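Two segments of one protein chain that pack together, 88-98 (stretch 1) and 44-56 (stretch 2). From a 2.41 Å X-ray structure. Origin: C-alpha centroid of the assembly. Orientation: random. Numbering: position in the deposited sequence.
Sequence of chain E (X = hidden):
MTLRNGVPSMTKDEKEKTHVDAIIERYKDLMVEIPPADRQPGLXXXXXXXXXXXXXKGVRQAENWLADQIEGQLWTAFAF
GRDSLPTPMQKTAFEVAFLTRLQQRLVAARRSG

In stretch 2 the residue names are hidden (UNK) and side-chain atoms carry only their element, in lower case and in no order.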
# COMPACT_ATOMS: atom_id res chain seq x y z
N PRO E 88 7.17 11.71 10.58
CA PRO E 88 6.25 10.90 9.79
C PRO E 88 6.92 9.60 9.38
O PRO E 88 6.31 8.54 9.45
CB PRO E 88 6.02 11.75 8.53
CG PRO E 88 6.71 13.09 8.79
CD PRO E 88 7.08 13.14 10.23
N MET E 89 8.16 9.69 8.94
CA MET E 89 8.88 8.53 8.44
C MET E 89 9.13 7.46 9.52
O MET E 89 9.13 6.25 9.25
CB MET E 89 10.19 8.97 7.78
CG MET E 89 10.60 8.11 6.63
SD MET E 89 9.94 8.67 5.06
CE MET E 89 11.08 9.97 4.70
N GLN E 90 9.32 7.88 10.76
CA GLN E 90 9.47 6.90 11.82
C GLN E 90 8.12 6.36 12.22
O GLN E 90 8.00 5.19 12.54
CB GLN E 90 10.16 7.50 13.02
CG GLN E 90 11.61 7.75 12.80
CD GLN E 90 12.21 8.36 14.03
OE1 GLN E 90 12.07 9.57 14.28
NE2 GLN E 90 12.87 7.53 14.85
N LYS E 91 7.11 7.22 12.23
CA LYS E 91 5.79 6.76 12.62
C LYS E 91 5.39 5.61 11.71
O LYS E 91 4.86 4.60 12.17
CB LYS E 91 4.75 7.89 12.55
CG LYS E 91 4.92 8.99 13.59
CD LYS E 91 3.96 10.17 13.31
CE LYS E 91 4.25 11.38 14.21
NZ LYS E 91 4.21 11.03 15.64
N THR E 92 5.66 5.74 10.42
CA THR E 92 5.18 4.71 9.52
C THR E 92 6.06 3.47 9.60
O THR E 92 5.60 2.38 9.32
CB THR E 92 5.01 5.20 8.05
OG1 THR E 92 6.24 5.74 7.56
CG2 THR E 92 3.96 6.28 7.99
N ALA E 93 7.32 3.64 10.00
CA ALA E 93 8.17 2.48 10.22
C ALA E 93 7.65 1.70 11.41
O ALA E 93 7.61 0.47 11.40
CB ALA E 93 9.61 2.89 10.44
N PHE E 94 7.22 2.44 12.43
CA PHE E 94 6.66 1.83 13.62
C PHE E 94 5.34 1.14 13.30
O PHE E 94 5.05 0.08 13.84
CB PHE E 94 6.47 2.90 14.71
CG PHE E 94 5.59 2.47 15.85
CD1 PHE E 94 4.22 2.42 15.70
CD2 PHE E 94 6.14 2.10 17.06
CE1 PHE E 94 3.40 2.03 16.74
CE2 PHE E 94 5.32 1.70 18.11
CZ PHE E 94 3.94 1.66 17.95
N GLU E 95 4.53 1.74 12.44
CA GLU E 95 3.23 1.13 12.13
C GLU E 95 3.41 -0.17 11.37
O GLU E 95 2.74 -1.16 11.65
CB GLU E 95 2.38 2.06 11.27
CG GLU E 95 2.09 3.41 11.88
CD GLU E 95 1.30 4.31 10.95
OE1 GLU E 95 1.38 4.14 9.70
OE2 GLU E 95 0.60 5.19 11.47
N VAL E 96 4.31 -0.13 10.38
CA VAL E 96 4.60 -1.30 9.57
C VAL E 96 5.13 -2.43 10.46
O VAL E 96 4.65 -3.55 10.38
CB VAL E 96 5.56 -0.98 8.37
CG1 VAL E 96 6.03 -2.25 7.69
CG2 VAL E 96 4.86 -0.10 7.36
N ALA E 97 6.07 -2.13 11.35
CA ALA E 97 6.64 -3.17 12.21
C ALA E 97 5.60 -3.78 13.14
O ALA E 97 5.45 -4.99 13.21
CB ALA E 97 7.81 -2.62 13.01
N PHE E 98 4.87 -2.92 13.84
CA PHE E 98 3.86 -3.31 14.83
C PHE E 98 2.78 -4.19 14.19
O PHE E 98 2.32 -5.18 14.78
CB PHE E 98 3.27 -2.03 15.43
CG PHE E 98 2.18 -2.23 16.43
CD1 PHE E 98 0.91 -2.59 16.03
CD2 PHE E 98 2.41 -1.98 17.78
CE1 PHE E 98 -0.12 -2.75 16.97
CE2 PHE E 98 1.39 -2.13 18.73
CZ PHE E 98 0.13 -2.50 18.33
N UNK E 44 12.15 -8.22 4.97
CA UNK E 44 13.28 -7.34 4.69
C UNK E 44 12.74 -6.23 3.83
O UNK E 44 12.18 -6.49 2.77
c UNK E 44 14.37 -8.09 3.95
o UNK E 44 14.59 -9.35 4.56
N UNK E 45 12.90 -4.99 4.29
CA UNK E 45 12.09 -3.87 3.80
C UNK E 45 12.98 -2.68 3.54
O UNK E 45 13.79 -2.32 4.38
c UNK E 45 9.28 -4.89 3.83
c UNK E 45 9.59 -3.79 4.80
c UNK E 45 11.09 -3.48 4.89
c UNK E 45 8.99 -4.06 6.20
N UNK E 46 12.85 -2.06 2.37
CA UNK E 46 13.63 -0.87 2.04
C UNK E 46 12.90 0.38 2.49
O UNK E 46 11.73 0.56 2.17
c UNK E 46 13.84 -0.78 0.53
c UNK E 46 13.83 0.67 -1.48
c UNK E 46 14.07 0.63 0.01
c UNK E 46 15.48 1.05 0.32
N UNK E 47 13.58 1.25 3.24
CA UNK E 47 12.99 2.46 3.80
C UNK E 47 13.76 3.68 3.30
O UNK E 47 14.97 3.61 3.14
c UNK E 47 11.63 4.25 6.49
c UNK E 47 10.07 1.06 5.80
c UNK E 47 11.79 3.00 5.96
c UNK E 47 8.77 0.73 6.11
c UNK E 47 7.92 1.64 6.75
c UNK E 47 13.01 2.44 5.32
c UNK E 47 9.67 3.23 6.78
c UNK E 47 10.54 2.33 6.13
n UNK E 47 10.36 4.40 6.98
c UNK E 47 8.35 2.90 7.09
N UNK E 48 13.04 4.78 3.05
CA UNK E 48 13.66 5.98 2.48
C UNK E 48 14.71 6.61 3.38
O UNK E 48 15.54 7.37 2.90
c UNK E 48 11.58 4.88 3.09
c UNK E 48 12.47 6.94 2.30
c UNK E 48 11.28 6.03 2.16
N UNK E 49 14.64 6.31 4.68
CA UNK E 49 15.64 6.81 5.60
C UNK E 49 15.99 5.69 6.55
O UNK E 49 15.23 4.74 6.69
c UNK E 49 14.49 9.04 5.50
c UNK E 49 15.12 8.01 6.42
c UNK E 49 14.13 7.56 7.47
N UNK E 50 17.17 5.79 7.20
CA UNK E 50 17.50 4.78 8.21
C UNK E 50 16.45 4.83 9.30
O UNK E 50 16.13 5.91 9.79
c UNK E 50 18.87 5.23 8.73
c UNK E 50 18.96 6.69 8.41
c UNK E 50 18.16 6.88 7.15
N UNK E 51 15.93 3.67 9.68
CA UNK E 51 14.79 3.62 10.58
C UNK E 51 14.68 2.33 11.37
O UNK E 51 13.58 1.99 11.83
c UNK E 51 13.49 3.87 9.78
N UNK E 52 15.79 1.61 11.53
CA UNK E 52 15.78 0.36 12.31
C UNK E 52 15.23 0.50 13.75
O UNK E 52 14.38 -0.30 14.17
c UNK E 52 16.48 -2.74 12.37
c UNK E 52 17.17 -0.31 12.31
n UNK E 52 15.75 -3.63 11.69
o UNK E 52 16.58 -2.76 13.58
c UNK E 52 17.20 -1.67 11.58
N UNK E 53 15.69 1.53 14.50
CA UNK E 53 15.12 1.76 15.84
C UNK E 53 13.61 1.96 15.80
O UNK E 53 12.92 1.29 16.55
c UNK E 53 15.80 3.04 16.31
c UNK E 53 16.67 2.57 14.12
c UNK E 53 17.05 3.19 15.44
N UNK E 54 13.09 2.84 14.94
CA UNK E 54 11.64 2.94 14.83
C UNK E 54 11.07 1.56 14.55
O UNK E 54 10.08 1.17 15.13
c UNK E 54 11.22 3.94 13.76
N UNK E 55 11.70 0.79 13.67
CA UNK E 55 11.18 -0.55 13.39
C UNK E 55 11.10 -1.37 14.68
O UNK E 55 10.02 -1.85 15.07
c UNK E 55 11.59 -2.76 12.16
c UNK E 55 10.45 -0.96 10.26
c UNK E 55 11.99 -1.29 12.27
c UNK E 55 11.77 -0.61 10.91
N UNK E 56 12.22 -1.49 15.39
CA UNK E 56 12.19 -2.24 16.65
C UNK E 56 11.22 -1.70 17.70
O UNK E 56 10.66 -2.49 18.47
o UNK E 56 14.04 -4.29 15.81
o UNK E 56 15.69 -2.87 16.21
c UNK E 56 14.51 -3.25 16.35
c UNK E 56 13.60 -2.40 17.24

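Position 44 carries one carbon and then one oxygen, and it lies out of reach of stretch 1. A single CH2 ending in a hydroxyl is serine, Ser44. Its side chain is poorly ordered.

Position 45 has four carbons, forked at the second. One end carbon lies 3.8 Å from Val96 CG1, an apolar contact. The fork makes it leucine, Leu45, and the touching carbon is CD2.

Position 46 has the same four carbons with the same fork, and it does not reach stretch 1. It is Leu46, and the strand ends here.

Position 47 has one carbon and then fused five- and six-membered rings holding eight carbons and one nitrogen. The ring nitrogen lies 3.2 Å from Met89 O. Only tryptophan fits, so this is Trp47. Across that distance NE1 donates a hydrogen bond to Met89 O. Farther round the ring, CZ2 is 3.6 Å from Ala93 CB, and CH2 is 3.6 Å from Val96 CG2. Met89 O and Val96 CG2 both lie at the ring edge, near its plane.

Position 48 has three carbons closing a ring onto the backbone nitrogen. Its CB is 4.1 Å from Met89 CE. That is proline, Pro48.

Position 49 has one carbon carrying two more. One of the two end carbons is 3.6 Å from Met89 CE, so the methionine methyl group touches two neighbouring residues of the loop. Three carbons branched at the first give valine, Val49, and the touching carbon is CG1.

Position 50 again closes three carbons onto the backbone nitrogen, exposed and without a contact. It is Pro50.

Position 51 has a single carbon, CB, 4.1 Å from Ala93 CB. One carbon means alanine, Ala51. It holds the N-cap position of the helix that follows.

Position 52 has three carbons, the third carrying one oxygen and one nitrogen. Its CA-to-CB bond points away from stretch 1. This amide is glutamine, Gln52.

Position 53 is a third ring of three carbons closed onto the backbone nitrogen. It is exposed and makes no contact. It is Pro53.

Position 54 has one carbon. This CB is 3.8 Å from Ala93 CB and 3.7 Å from Gln90 O. The small methyl group rests directly against the neighbouring helix. It is Ala54.

Position 55 has four carbons, forked at the first, with one arm two carbons long. The end of the long arm is 3.4 Å from Ala93 O. That is isoleucine, Ile55, and the long arm ends in CD1. Its CG2 is 3.9 Å from Ala97 CB.

Position 56 has two carbons, the second carrying two oxygens. Its CA-to-CB bond points away from stretch 1. This carboxylate is aspartate, Asp56.

The contact is mainly apolar and buries 596 Å² in total. The helix axes approach to 7.5 Å and cross at -42°. Ala93 is central, with its methyl group touching Trp47, Ala51, Ala54 and Ile55. Trp47 reaches from the loop to Met89, Ala93 and Val96. Its hydrogen bond to Met89 O, the only one between the stretches, satisfies the indole nitrogen within this apolar setting.

Stretch 2 (44-56) SLLWPVPAQPAID
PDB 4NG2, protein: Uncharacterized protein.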